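PDB 5T6O: poly-beta-hydroxybuterate polymerase, which makes polyhydroxybutyrate by template-independent polymerisation, probably as an acyltransferase, and is represented here by its catalytic domain. Local coordinates for residues P39-P44 with I98-V103; R78-S83 with N231-W236; S87-Y92 with G121-S126; T127-L132 with H138-V143; Y237-R242 with G254-C259. The protein carries 1 engineered substitution. All coordinates share one frame; numbering follows the deposited sequence.

Contact 1: residues P39-P44 with I98-V103; sequences PLLMVP and IRAIEV. With SO4 (sulfate ion), chain C.
The isobutyl end of L41 reaches from a central strand of the alpha/beta hydrolase fold to the flank of A100 and I101, packing strand 40-43 against helix 89-108. This is the usual helix-on-sheet layer of the fold, and no hydrogen bond crosses it. Along the helix, I98 comes first and turns its back on the strand; its side chain goes instead to A128, V131 and L132 of helix 120-134. R99 heads outward. A bend at chi2 (64°) swings its guanidinium group beside a sulfate ion, probably picked up from the crystallisation liquor. Two nearly straight bonds lie at the edge of that flat group: NE of R99 gives to O2 of the sulfate at 2.8 Å, and NH1 of R99 to O4 at 2.9 Å. N20 also bonds to this ion. A100 is the first to meet the strand, its CB 4.1 Å from CD2 of L41. I101 follows with CG1, which lies 3.7 Å from the same CD2, so one methyl settles in the notch between two consecutive residues of the helix. Chi1 of L41 (167°, CG anti to the backbone N) carries CD2 towards the helix. The leucine and isoleucine side chains cross at about a right angle. F73 and I113 of the neighbouring strands also touch L41, so the whole patch is buried. E102 points off the far side of the helix and closes a salt bridge three residues back, to R99: NH2 of R99 lies 3.3 Å from OE1 of E102, meeting that oxygen from above the carboxylate plane.

Contact 2: residues R78-S83 with N231-W236; sequences RNPDAS and NLPGPW
N79 and P80, in the loop of the alpha/beta hydrolase domain that follows strand 72-77, grip N231 in the short strand 230-233 by two hydrogen bonds. In the first, the side-chain amide of N79 serves as acceptor: N231 N gives to N79 OD1 at 2.9 Å, almost straight (169°) and in the carbonyl plane. The second runs from the other residue's side chain, with N231 ND2 giving to P80 O at 3.2 Å, nearly in line with the carbonyl and within the plane of its own amide. The two asparagine side chains cross at about a right angle, each spending its amide on a backbone atom rather than on the other. The main partner of N231 ND2 is A389 O, P80 O being the second, and N79 ND2 gives to A387 O, so the C-terminal tail is tied into the same polar cluster. Apolar contact comes from the prolines. P80 CG sits 4.1 Å from P233 CD, and the same P80 CG presses to 3.1 Å from N231 O, a tight carbon-to-oxygen approach. R78 divides its charge: its NH2 pairs with D81 OD2 (3.0 Å) inside the loop and its NH1 with E21 outside it. P233 is the N-cap residue of helix 234-246, so the loop is held just where strand gives way to helix. Around it, L188 of strand 188-191, the antiparallel partner of strand 230-233, touches both P80 and N231, and Y92 of helix 89-108 lies against both P80 and P233.

Contact 3: residues S87-Y92 with G121-S126; sequences STWDDY and GGTIVS
The indole of W89, in the first turn of helix 89-108, reaches over to T123 and I124 of helix 120-134, two helices of the alpha/beta hydrolase fold. Its CB does not point at the partner helix, but CG is anti to the backbone N (chi1 172°), and that throws the ring system across the gap. Beyond CG, the flat body of the indole is stacked with W239, CE2 being one of the atoms involved, and D90 OD1 lies in plane at the indole edge. CZ2 comes beside the T127 hydroxyl. CZ3 lies 4.1 Å from I124 CG1. Farthest out, CH2 does most of the work, with I124 CG1 3.9 Å away and T123 CG2 4.1 Å away. Both aliphatic carbons approach obliquely to the ring. At the root of the tryptophan the helix start is closed by a capping box: D91 N gives to T88 OG1 at 2.9 Å, and T88 N to D91 OD2 at 3.0 Å. T123 presents its methyl to the ring, while its hydroxyl is hydrogen-bonded to L149 O. With no hydrogen bond across the pair, the contact is purely dispersive and hydrophobic, and the threonine's polar end is satisfied outside it.

Contact 4: residues T127-L132 with H138-V143; sequences TALAVL and HPAASV
The puckered ring of P139 meets L132 and L129 through its CG; no flat group makes a close contact here. L132 CD1 stands 3.8 Å from P139 CG and L129 CD2 is 4.1 Å from it, so that one ring carbon lies against methyls from two successive turns of helix 120-134. This is the second half of a beta-alpha-beta unit of the alpha/beta hydrolase fold: strand 113-118 leads into the helix, and the chain comes back as strand 140-146 with the helix lying over it. L129 carries most of the load. Its CG is anti to the carbonyl carbon (chi1 -73°), which spreads the two methyls over the returning chain. CD2 also meets A140 CB at 3.9 Å. L129 and P139 run past each other in opposite directions, as do L129 and V143. V115 of the first strand of the unit packs on both L129 and V143, while I101 of helix 89-108 touches P139. The contact is apolar throughout. Its tightest point is L129 CD1 against V143 CG2, at 3.5 Å, closer than carbon atoms usually pack.

Contact 5: residues Y237-R242 with G254-C259; sequences YCWYLR and GKLTVC. With SO4 (sulfate ion), chain D.
Beside the packing of W239 on L256 and V258, where helix 234-246 of the alpha/beta hydrolase domain meets a small beta hairpin of strands 257-258 and 261-262, R242 NH1 gives a hydrogen bond to O2 of a sulfate ion at 2.9 Å, with an N-H...O angle of 155°. The ion, probably from the crystallisation liquor, also bonds to C182 N and H243 NE2. A bend at chi3 (-70°) brings the guanidinium group to it edge-on, while C238 SG sits 4.3 Å above one face of that group. C238 is itself in a disulfide with C182, and R242 NH2 gives to A180 O, so residues 180-182 are tied to helix 234-246 beside the sulfate. Y237 on the same helix bonds to D201 of the second subunit. W239 is the only residue of 237-242 to reach 254-259. Sulfate O4 lies near the indole plane, 3.2 Å from W239 CD1, at the five-membered ring. The benzo end goes to the hairpin instead, and is met obliquely by both aliphatic partners. L256 comes from the opposite direction, its CD1 3.8 Å from both CZ2 and CH2 of W239, and V258 crosses at about a right angle, placing CG2 3.9 Å from W239 CZ2.

Overall arrangement
All five contacts are largely buried, but they differ in depth. The centres of contacts 1 and 3 lie about 11 Å from the centre of the chain, that of contact 4 about 14 Å, and those of contacts 2 and 5 about 18 Å. Helix 89-108 serves contacts 1 and 3, helix 120-134 contacts 3 and 4, and helix 234-246 contacts 2 and 5; contacts 1 and 4 reach the same central sheet. The inner three join purely through apolar side chains. Contact 2 alone is joined by hydrogen bonds, where loop meets strand, whereas contact 5 remains apolar across its segments with a sulfate at its margin. D90 of contact 3 bonds to C259 of contact 5.

Contact 1: residues P39-P44 with I98-V103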
# COMPACT_ATOMS: atom_id res chain seq x y z
N PRO A 39 -12.63 38.14 15.81
CA PRO A 39 -11.43 38.00 14.99
C PRO A 39 -11.01 36.54 14.87
O PRO A 39 -11.53 35.66 15.56
CB PRO A 39 -10.39 38.80 15.79
CG PRO A 39 -10.79 38.56 17.21
CD PRO A 39 -12.32 38.53 17.20
N LEU A 40 -10.02 36.30 14.00
CA LEU A 40 -9.44 34.98 13.83
C LEU A 40 -7.98 35.01 14.29
O LEU A 40 -7.19 35.81 13.78
CB LEU A 40 -9.51 34.52 12.37
CG LEU A 40 -8.80 33.20 12.07
CD1 LEU A 40 -9.55 32.03 12.71
CD2 LEU A 40 -8.69 33.00 10.55
N LEU A 41 -7.63 34.12 15.22
CA LEU A 41 -6.24 33.96 15.66
C LEU A 41 -5.65 32.73 14.97
O LEU A 41 -6.13 31.61 15.16
CB LEU A 41 -6.15 33.82 17.19
CG LEU A 41 -4.78 33.35 17.70
CD1 LEU A 41 -3.71 34.43 17.51
CD2 LEU A 41 -4.86 32.93 19.18
N MET A 42 -4.60 32.96 14.17
CA MET A 42 -3.91 31.87 13.49
C MET A 42 -2.71 31.41 14.30
O MET A 42 -1.87 32.24 14.70
CB MET A 42 -3.46 32.32 12.11
CG MET A 42 -4.58 32.69 11.17
SD MET A 42 -3.88 32.84 9.51
CE MET A 42 -5.35 33.27 8.58
N VAL A 43 -2.62 30.10 14.52
CA VAL A 43 -1.46 29.48 15.18
C VAL A 43 -0.73 28.63 14.15
O VAL A 43 -1.15 27.49 13.86
CB VAL A 43 -1.88 28.65 16.40
CG1 VAL A 43 -0.63 28.03 17.08
CG2 VAL A 43 -2.66 29.53 17.40
N PRO A 44 0.34 29.15 13.56
CA PRO A 44 1.08 28.40 12.56
C PRO A 44 2.01 27.40 13.21
O PRO A 44 2.21 27.42 14.43
CB PRO A 44 1.87 29.50 11.82
CG PRO A 44 1.39 30.83 12.43
CD PRO A 44 0.88 30.49 13.78
N ILE A 98 -1.76 29.60 24.81
CA ILE A 98 -2.77 30.15 25.71
C ILE A 98 -2.59 31.65 25.85
O ILE A 98 -3.56 32.41 25.82
CB ILE A 98 -2.72 29.42 27.08
CG1 ILE A 98 -3.17 27.96 26.91
CG2 ILE A 98 -3.59 30.11 28.10
CD1 ILE A 98 -3.12 27.14 28.20
N ARG A 99 -1.34 32.11 25.96
CA ARG A 99 -1.07 33.54 26.04
C ARG A 99 -1.59 34.28 24.81
O ARG A 99 -2.19 35.36 24.94
CB ARG A 99 0.44 33.78 26.21
CG ARG A 99 0.85 35.23 26.50
CD ARG A 99 0.30 35.72 27.84
NE ARG A 99 1.05 36.87 28.33
CZ ARG A 99 0.52 38.04 28.67
NH1 ARG A 99 1.31 39.03 29.09
NH2 ARG A 99 -0.79 38.23 28.61
N ALA A 100 -1.40 33.72 23.61
CA ALA A 100 -1.86 34.40 22.40
C ALA A 100 -3.38 34.48 22.36
O ALA A 100 -3.94 35.50 21.92
CB ALA A 100 -1.35 33.68 21.15
N ILE A 101 -4.06 33.42 22.78
CA ILE A 101 -5.51 33.47 22.88
C ILE A 101 -5.94 34.59 23.81
O ILE A 101 -6.87 35.36 23.50
CB ILE A 101 -6.06 32.10 23.34
CG1 ILE A 101 -5.84 31.06 22.24
CG2 ILE A 101 -7.54 32.18 23.68
CD1 ILE A 101 -6.07 29.64 22.72
N GLU A 102 -5.28 34.72 24.97
CA GLU A 102 -5.66 35.72 25.96
C GLU A 102 -5.46 37.13 25.42
O GLU A 102 -6.32 38.01 25.60
CB GLU A 102 -4.86 35.53 27.24
CG GLU A 102 -5.12 36.59 28.31
CD GLU A 102 -4.17 36.50 29.51
OE1 GLU A 102 -3.03 35.99 29.36
OE2 GLU A 102 -4.57 36.95 30.60
N VAL A 103 -4.34 37.38 24.75
CA VAL A 103 -4.05 38.73 24.27
C VAL A 103 -4.95 39.09 23.11
O VAL A 103 -5.51 40.20 23.06
CB VAL A 103 -2.56 38.86 23.90
CG1 VAL A 103 -2.29 40.24 23.30
CG2 VAL A 103 -1.68 38.61 25.15
S SO4 C . 4.47 37.30 29.45
O1 SO4 C . 4.01 37.24 30.83
O2 SO4 C . 3.81 36.25 28.66
O3 SO4 C . 5.92 37.13 29.40
O4 SO4 C . 4.14 38.62 28.91

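Contact 2: residues R78-S83 with N231-W236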
# COMPACT_ATOMS: atom_id res chain seq x y z
N ARG A 78 9.13 32.77 18.10
CA ARG A 78 10.56 32.98 18.27
C ARG A 78 11.33 31.82 17.64
O ARG A 78 10.87 30.68 17.67
CB ARG A 78 10.89 33.08 19.76
CG ARG A 78 12.37 33.29 20.08
CD ARG A 78 12.65 34.73 20.35
NE ARG A 78 14.03 34.93 20.78
CZ ARG A 78 14.44 34.85 22.04
NH1 ARG A 78 13.58 34.57 23.01
NH2 ARG A 78 15.72 35.05 22.34
N ASN A 79 12.47 32.12 17.04
CA ASN A 79 13.38 31.05 16.61
C ASN A 79 14.35 30.84 17.77
O ASN A 79 15.25 31.65 17.96
CB ASN A 79 14.10 31.44 15.32
CG ASN A 79 14.60 30.22 14.56
OD1 ASN A 79 14.54 29.11 15.07
ND2 ASN A 79 15.11 30.43 13.34
N PRO A 80 14.18 29.79 18.58
CA PRO A 80 14.86 29.75 19.88
C PRO A 80 16.38 29.72 19.76
O PRO A 80 16.94 29.11 18.85
CB PRO A 80 14.33 28.47 20.53
CG PRO A 80 13.73 27.70 19.44
CD PRO A 80 13.25 28.67 18.41
N ASP A 81 17.02 30.42 20.69
CA ASP A 81 18.46 30.43 20.85
C ASP A 81 18.83 29.65 22.11
O ASP A 81 17.98 28.98 22.71
CB ASP A 81 18.98 31.88 20.92
CG ASP A 81 18.36 32.67 22.07
OD1 ASP A 81 17.78 32.07 23.00
OD2 ASP A 81 18.47 33.91 22.05
N ALA A 82 20.09 29.78 22.53
CA ALA A 82 20.59 28.99 23.65
C ALA A 82 19.79 29.22 24.92
O ALA A 82 19.63 28.30 25.73
CB ALA A 82 22.06 29.31 23.88
N SER A 83 19.25 30.43 25.11
CA SER A 83 18.51 30.74 26.32
C SER A 83 17.25 29.90 26.45
O SER A 83 16.73 29.74 27.56
CB SER A 83 18.14 32.22 26.36
OG SER A 83 17.24 32.56 25.32
N ASN A 231 14.73 26.20 14.99
CA ASN A 231 15.23 25.34 16.05
C ASN A 231 14.09 24.86 16.94
O ASN A 231 13.18 25.63 17.26
CB ASN A 231 16.25 26.07 16.92
CG ASN A 231 17.56 26.29 16.22
OD1 ASN A 231 18.05 25.40 15.51
ND2 ASN A 231 18.14 27.48 16.38
N LEU A 232 14.18 23.60 17.36
CA LEU A 232 13.26 23.09 18.36
C LEU A 232 14.02 22.88 19.66
O LEU A 232 15.09 22.26 19.63
CB LEU A 232 12.64 21.76 17.93
CG LEU A 232 11.81 21.73 16.63
CD1 LEU A 232 11.26 20.32 16.41
CD2 LEU A 232 10.68 22.77 16.69
N PRO A 233 13.52 23.36 20.79
CA PRO A 233 14.18 23.06 22.07
C PRO A 233 14.13 21.56 22.34
O PRO A 233 13.17 20.88 22.00
CB PRO A 233 13.35 23.85 23.10
CG PRO A 233 12.58 24.89 22.24
CD PRO A 233 12.30 24.17 20.97
N GLY A 234 15.19 21.06 22.97
CA GLY A 234 15.33 19.65 23.24
C GLY A 234 14.11 19.02 23.89
O GLY A 234 13.55 18.05 23.37
N PRO A 235 13.70 19.53 25.06
CA PRO A 235 12.56 18.88 25.75
C PRO A 235 11.27 18.95 24.96
O PRO A 235 10.46 18.02 25.03
CB PRO A 235 12.47 19.67 27.07
CG PRO A 235 13.91 20.16 27.31
CD PRO A 235 14.37 20.54 25.90
N TRP A 236 11.07 20.03 24.20
CA TRP A 236 9.88 20.17 23.37
C TRP A 236 9.84 19.11 22.28
O TRP A 236 8.83 18.42 22.09
CB TRP A 236 9.88 21.57 22.73
CG TRP A 236 8.58 21.91 22.02
CD1 TRP A 236 7.56 22.66 22.52
CD2 TRP A 236 8.17 21.50 20.71
NE1 TRP A 236 6.55 22.76 21.60
CE2 TRP A 236 6.89 22.05 20.48
CE3 TRP A 236 8.76 20.73 19.70
CZ2 TRP A 236 6.19 21.85 19.29
CZ3 TRP A 236 8.07 20.54 18.51
CH2 TRP A 236 6.79 21.09 18.32

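Contact 3: residues S87-Y92 with G121-S126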
# COMPACT_ATOMS: atom_id res chain seq x y z
N SER A 87 13.32 24.80 26.95
CA SER A 87 11.88 25.02 26.88
C SER A 87 11.14 23.72 26.60
O SER A 87 11.61 22.87 25.84
CB SER A 87 11.56 26.03 25.77
OG SER A 87 12.26 27.24 25.96
N THR A 88 9.96 23.59 27.19
CA THR A 88 9.19 22.36 27.15
C THR A 88 7.94 22.54 26.31
O THR A 88 7.54 23.65 25.96
CB THR A 88 8.79 21.93 28.57
OG1 THR A 88 7.90 22.92 29.12
CG2 THR A 88 10.02 21.79 29.44
N TRP A 89 7.30 21.41 26.00
CA TRP A 89 5.99 21.46 25.35
C TRP A 89 5.01 22.28 26.18
O TRP A 89 4.26 23.10 25.63
CB TRP A 89 5.46 20.04 25.12
CG TRP A 89 4.04 19.96 24.61
CD1 TRP A 89 2.90 19.87 25.37
CD2 TRP A 89 3.61 19.92 23.25
NE1 TRP A 89 1.80 19.78 24.56
CE2 TRP A 89 2.20 19.81 23.25
CE3 TRP A 89 4.28 19.97 22.01
CZ2 TRP A 89 1.44 19.76 22.08
CZ3 TRP A 89 3.53 19.91 20.85
CH2 TRP A 89 2.12 19.81 20.89
N ASP A 90 5.02 22.10 27.51
CA ASP A 90 4.13 22.86 28.39
C ASP A 90 4.44 24.35 28.35
O ASP A 90 3.52 25.18 28.39
CB ASP A 90 4.24 22.35 29.83
CG ASP A 90 3.51 21.03 30.04
OD1 ASP A 90 3.34 20.29 29.05
OD2 ASP A 90 3.11 20.73 31.18
N ASP A 91 5.72 24.71 28.28
CA ASP A 91 6.08 26.13 28.20
C ASP A 91 5.40 26.77 27.00
O ASP A 91 4.86 27.88 27.08
CB ASP A 91 7.59 26.30 28.07
CG ASP A 91 8.34 25.99 29.35
OD1 ASP A 91 7.75 26.00 30.46
OD2 ASP A 91 9.57 25.74 29.22
N TYR A 92 5.46 26.08 25.85
CA TYR A 92 4.89 26.62 24.62
C TYR A 92 3.38 26.71 24.72
O TYR A 92 2.78 27.65 24.20
CB TYR A 92 5.30 25.75 23.44
CG TYR A 92 6.63 26.14 22.82
CD1 TYR A 92 7.77 26.32 23.59
CD2 TYR A 92 6.74 26.33 21.44
CE1 TYR A 92 8.98 26.67 23.03
CE2 TYR A 92 7.96 26.68 20.87
CZ TYR A 92 9.06 26.85 21.66
OH TYR A 92 10.27 27.20 21.07
N GLY A 121 0.95 23.59 14.49
CA GLY A 121 0.15 24.66 15.09
C GLY A 121 -1.24 24.19 15.46
O GLY A 121 -1.80 24.63 16.48
N GLY A 122 -1.82 23.28 14.67
CA GLY A 122 -3.13 22.76 15.00
C GLY A 122 -3.09 21.83 16.19
O GLY A 122 -4.01 21.82 17.02
N THR A 123 -2.03 21.02 16.28
CA THR A 123 -1.84 20.17 17.45
C THR A 123 -1.65 21.02 18.70
O THR A 123 -2.26 20.77 19.74
CB THR A 123 -0.64 19.25 17.24
OG1 THR A 123 -0.71 18.65 15.94
CG2 THR A 123 -0.60 18.15 18.31
N ILE A 124 -0.80 22.05 18.59
CA ILE A 124 -0.57 22.98 19.70
C ILE A 124 -1.86 23.66 20.11
O ILE A 124 -2.22 23.69 21.29
CB ILE A 124 0.51 24.00 19.30
CG1 ILE A 124 1.88 23.35 19.25
CG2 ILE A 124 0.50 25.20 20.27
CD1 ILE A 124 2.96 24.18 18.50
N VAL A 125 -2.58 24.24 19.14
CA VAL A 125 -3.73 25.04 19.56
C VAL A 125 -4.84 24.15 20.09
O VAL A 125 -5.57 24.54 21.02
CB VAL A 125 -4.20 25.97 18.43
CG1 VAL A 125 -5.10 25.25 17.43
CG2 VAL A 125 -4.91 27.15 19.07
N SER A 126 -4.97 22.92 19.58
CA SER A 126 -5.97 22.01 20.12
C SER A 126 -5.63 21.62 21.56
O SER A 126 -6.53 21.55 22.42
CB SER A 126 -6.08 20.76 19.25
OG SER A 126 -6.51 21.11 17.94

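Contact 4: residues T127-L132 with H138-V143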
# COMPACT_ATOMS: atom_id res chain seq x y z
N THR A 127 -4.35 21.36 21.84
CA THR A 127 -3.95 21.06 23.21
C THR A 127 -4.25 22.23 24.13
O THR A 127 -4.78 22.04 25.23
CB THR A 127 -2.46 20.70 23.24
OG1 THR A 127 -2.23 19.57 22.39
CG2 THR A 127 -2.00 20.38 24.66
N ALA A 128 -3.95 23.45 23.68
CA ALA A 128 -4.19 24.64 24.50
C ALA A 128 -5.66 24.80 24.84
O ALA A 128 -6.01 25.12 25.98
CB ALA A 128 -3.67 25.88 23.78
N LEU A 129 -6.55 24.61 23.86
CA LEU A 129 -7.97 24.76 24.14
C LEU A 129 -8.47 23.64 25.05
O LEU A 129 -9.34 23.88 25.90
CB LEU A 129 -8.76 24.81 22.83
CG LEU A 129 -8.59 26.13 22.07
CD1 LEU A 129 -9.19 26.02 20.69
CD2 LEU A 129 -9.23 27.28 22.84
N ALA A 130 -7.91 22.43 24.92
CA ALA A 130 -8.28 21.36 25.84
C ALA A 130 -7.80 21.67 27.26
O ALA A 130 -8.51 21.39 28.23
CB ALA A 130 -7.70 20.03 25.35
N VAL A 131 -6.60 22.25 27.39
CA VAL A 131 -6.13 22.69 28.71
C VAL A 131 -7.07 23.75 29.27
O VAL A 131 -7.49 23.68 30.44
CB VAL A 131 -4.68 23.20 28.62
CG1 VAL A 131 -4.29 23.99 29.90
CG2 VAL A 131 -3.72 22.03 28.40
N LEU A 132 -7.42 24.74 28.45
CA LEU A 132 -8.30 25.81 28.90
C LEU A 132 -9.68 25.27 29.30
O LEU A 132 -10.26 25.73 30.29
CB LEU A 132 -8.44 26.87 27.80
CG LEU A 132 -7.24 27.82 27.67
CD1 LEU A 132 -7.25 28.57 26.34
CD2 LEU A 132 -7.22 28.79 28.84
N HIS A 138 -13.53 28.81 28.04
CA HIS A 138 -13.99 28.51 26.69
C HIS A 138 -13.87 29.77 25.84
O HIS A 138 -14.88 30.41 25.50
CB HIS A 138 -15.42 27.97 26.72
CG HIS A 138 -15.59 26.80 27.65
ND1 HIS A 138 -15.28 25.51 27.27
CD2 HIS A 138 -15.99 26.73 28.94
CE1 HIS A 138 -15.51 24.69 28.29
NE2 HIS A 138 -15.93 25.41 29.31
N PRO A 139 -12.65 30.16 25.48
CA PRO A 139 -12.46 31.43 24.76
C PRO A 139 -12.69 31.35 23.26
O PRO A 139 -12.61 32.40 22.60
CB PRO A 139 -10.99 31.77 25.06
CG PRO A 139 -10.33 30.42 25.16
CD PRO A 139 -11.36 29.53 25.84
N ALA A 140 -12.94 30.17 22.70
CA ALA A 140 -13.04 29.99 21.25
C ALA A 140 -14.49 29.79 20.84
O ALA A 140 -15.21 28.98 21.45
CB ALA A 140 -12.19 28.81 20.77
N ALA A 141 -14.91 30.51 19.79
CA ALA A 141 -16.21 30.30 19.17
C ALA A 141 -16.17 29.11 18.22
O ALA A 141 -17.17 28.38 18.10
CB ALA A 141 -16.64 31.56 18.41
N SER A 142 -15.04 28.90 17.56
CA SER A 142 -14.88 27.84 16.58
C SER A 142 -13.39 27.62 16.39
O SER A 142 -12.57 28.46 16.77
CB SER A 142 -15.55 28.20 15.25
OG SER A 142 -14.74 29.09 14.50
N VAL A 143 -13.05 26.47 15.80
CA VAL A 143 -11.67 26.05 15.57
C VAL A 143 -11.56 25.57 14.13
O VAL A 143 -12.42 24.82 13.66
CB VAL A 143 -11.25 24.92 16.53
CG1 VAL A 143 -9.85 24.42 16.19
CG2 VAL A 143 -11.30 25.42 17.98

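Contact 5: residues Y237-R242 with G254-C259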
# COMPACT_ATOMS: atom_id res chain seq x y z
N TYR A 237 10.94 18.99 21.54
CA TYR A 237 11.04 18.01 20.46
C TYR A 237 10.92 16.59 21.01
O TYR A 237 10.26 15.74 20.41
CB TYR A 237 12.38 18.27 19.75
CG TYR A 237 12.84 17.37 18.62
CD1 TYR A 237 11.96 16.58 17.91
CD2 TYR A 237 14.19 17.34 18.26
CE1 TYR A 237 12.41 15.76 16.88
CE2 TYR A 237 14.65 16.54 17.24
CZ TYR A 237 13.76 15.74 16.56
OH TYR A 237 14.22 14.93 15.54
N CYS A 238 11.53 16.33 22.17
CA CYS A 238 11.42 15.02 22.81
C CYS A 238 9.97 14.68 23.12
O CYS A 238 9.48 13.59 22.81
CB CYS A 238 12.27 15.03 24.09
SG CYS A 238 12.13 13.56 25.14
N TRP A 239 9.25 15.62 23.75
CA TRP A 239 7.86 15.37 24.15
C TRP A 239 6.99 15.14 22.93
O TRP A 239 6.18 14.21 22.89
CB TRP A 239 7.34 16.56 24.97
CG TRP A 239 6.01 16.34 25.61
CD1 TRP A 239 5.77 16.05 26.93
CD2 TRP A 239 4.72 16.40 24.98
NE1 TRP A 239 4.42 15.92 27.15
CE2 TRP A 239 3.75 16.13 25.97
CE3 TRP A 239 4.29 16.65 23.68
CZ2 TRP A 239 2.38 16.10 25.70
CZ3 TRP A 239 2.93 16.62 23.41
CH2 TRP A 239 2.00 16.35 24.42
N TYR A 240 7.12 16.01 21.92
CA TYR A 240 6.32 15.87 20.70
C TYR A 240 6.55 14.52 20.04
O TYR A 240 5.60 13.79 19.73
CB TYR A 240 6.67 17.03 19.77
CG TYR A 240 5.85 17.08 18.50
CD1 TYR A 240 4.46 17.05 18.53
CD2 TYR A 240 6.48 17.19 17.27
CE1 TYR A 240 3.72 17.10 17.36
CE2 TYR A 240 5.75 17.24 16.09
CZ TYR A 240 4.37 17.20 16.15
OH TYR A 240 3.65 17.25 14.97
N LEU A 241 7.82 14.14 19.83
CA LEU A 241 8.12 12.85 19.21
C LEU A 241 7.57 11.70 20.05
O LEU A 241 6.97 10.76 19.52
CB LEU A 241 9.63 12.71 19.03
CG LEU A 241 10.21 11.99 17.82
CD1 LEU A 241 9.66 12.59 16.53
CD2 LEU A 241 11.74 12.11 17.85
N ARG A 242 7.79 11.74 21.37
CA ARG A 242 7.42 10.61 22.22
C ARG A 242 5.91 10.42 22.29
O ARG A 242 5.41 9.31 22.11
CB ARG A 242 7.98 10.82 23.63
CG ARG A 242 7.48 9.81 24.67
CD ARG A 242 8.22 10.04 25.98
NE ARG A 242 9.61 9.63 25.86
CZ ARG A 242 10.54 9.89 26.77
NH1 ARG A 242 10.23 10.60 27.85
NH2 ARG A 242 11.78 9.45 26.60
N GLY A 254 -7.63 12.08 28.48
CA GLY A 254 -7.08 12.10 29.83
C GLY A 254 -5.74 11.41 30.01
O GLY A 254 -5.22 11.40 31.14
N LYS A 255 -5.16 10.84 28.95
CA LYS A 255 -3.91 10.10 29.12
C LYS A 255 -2.75 11.02 29.47
O LYS A 255 -1.95 10.71 30.36
CB LYS A 255 -3.61 9.29 27.87
CG LYS A 255 -2.27 8.54 27.89
CD LYS A 255 -2.26 7.45 28.97
CE LYS A 255 -1.11 6.48 28.76
N LEU A 256 -2.65 12.17 28.79
CA LEU A 256 -1.54 13.10 28.99
C LEU A 256 -1.94 14.25 29.91
O LEU A 256 -3.05 14.78 29.82
CB LEU A 256 -1.06 13.67 27.65
CG LEU A 256 -0.60 12.66 26.60
CD1 LEU A 256 -0.28 13.37 25.28
CD2 LEU A 256 0.59 11.87 27.11
N THR A 257 -1.02 14.64 30.78
CA THR A 257 -1.20 15.82 31.62
C THR A 257 -0.31 16.94 31.08
O THR A 257 0.89 16.74 30.88
CB THR A 257 -0.85 15.53 33.09
OG1 THR A 257 -1.91 14.77 33.67
CG2 THR A 257 -0.70 16.83 33.86
N VAL A 258 -0.93 18.08 30.81
CA VAL A 258 -0.26 19.23 30.20
C VAL A 258 -0.68 20.46 30.98
O VAL A 258 -1.87 20.68 31.20
CB VAL A 258 -0.64 19.37 28.71
CG1 VAL A 258 -0.10 20.70 28.12
CG2 VAL A 258 -0.13 18.16 27.92
N CYS A 259 0.31 21.24 31.43
CA CYS A 259 0.06 22.48 32.18
C CYS A 259 -0.88 22.24 33.36
O CYS A 259 -1.75 23.06 33.67
CB CYS A 259 -0.49 23.58 31.27
SG CYS A 259 0.65 24.07 29.96
S SO4 D . 8.07 13.41 29.43
O1 SO4 D . 6.95 13.44 30.36
O2 SO4 D . 7.93 12.24 28.57
O3 SO4 D . 9.35 13.36 30.15
O4 SO4 D . 8.10 14.65 28.65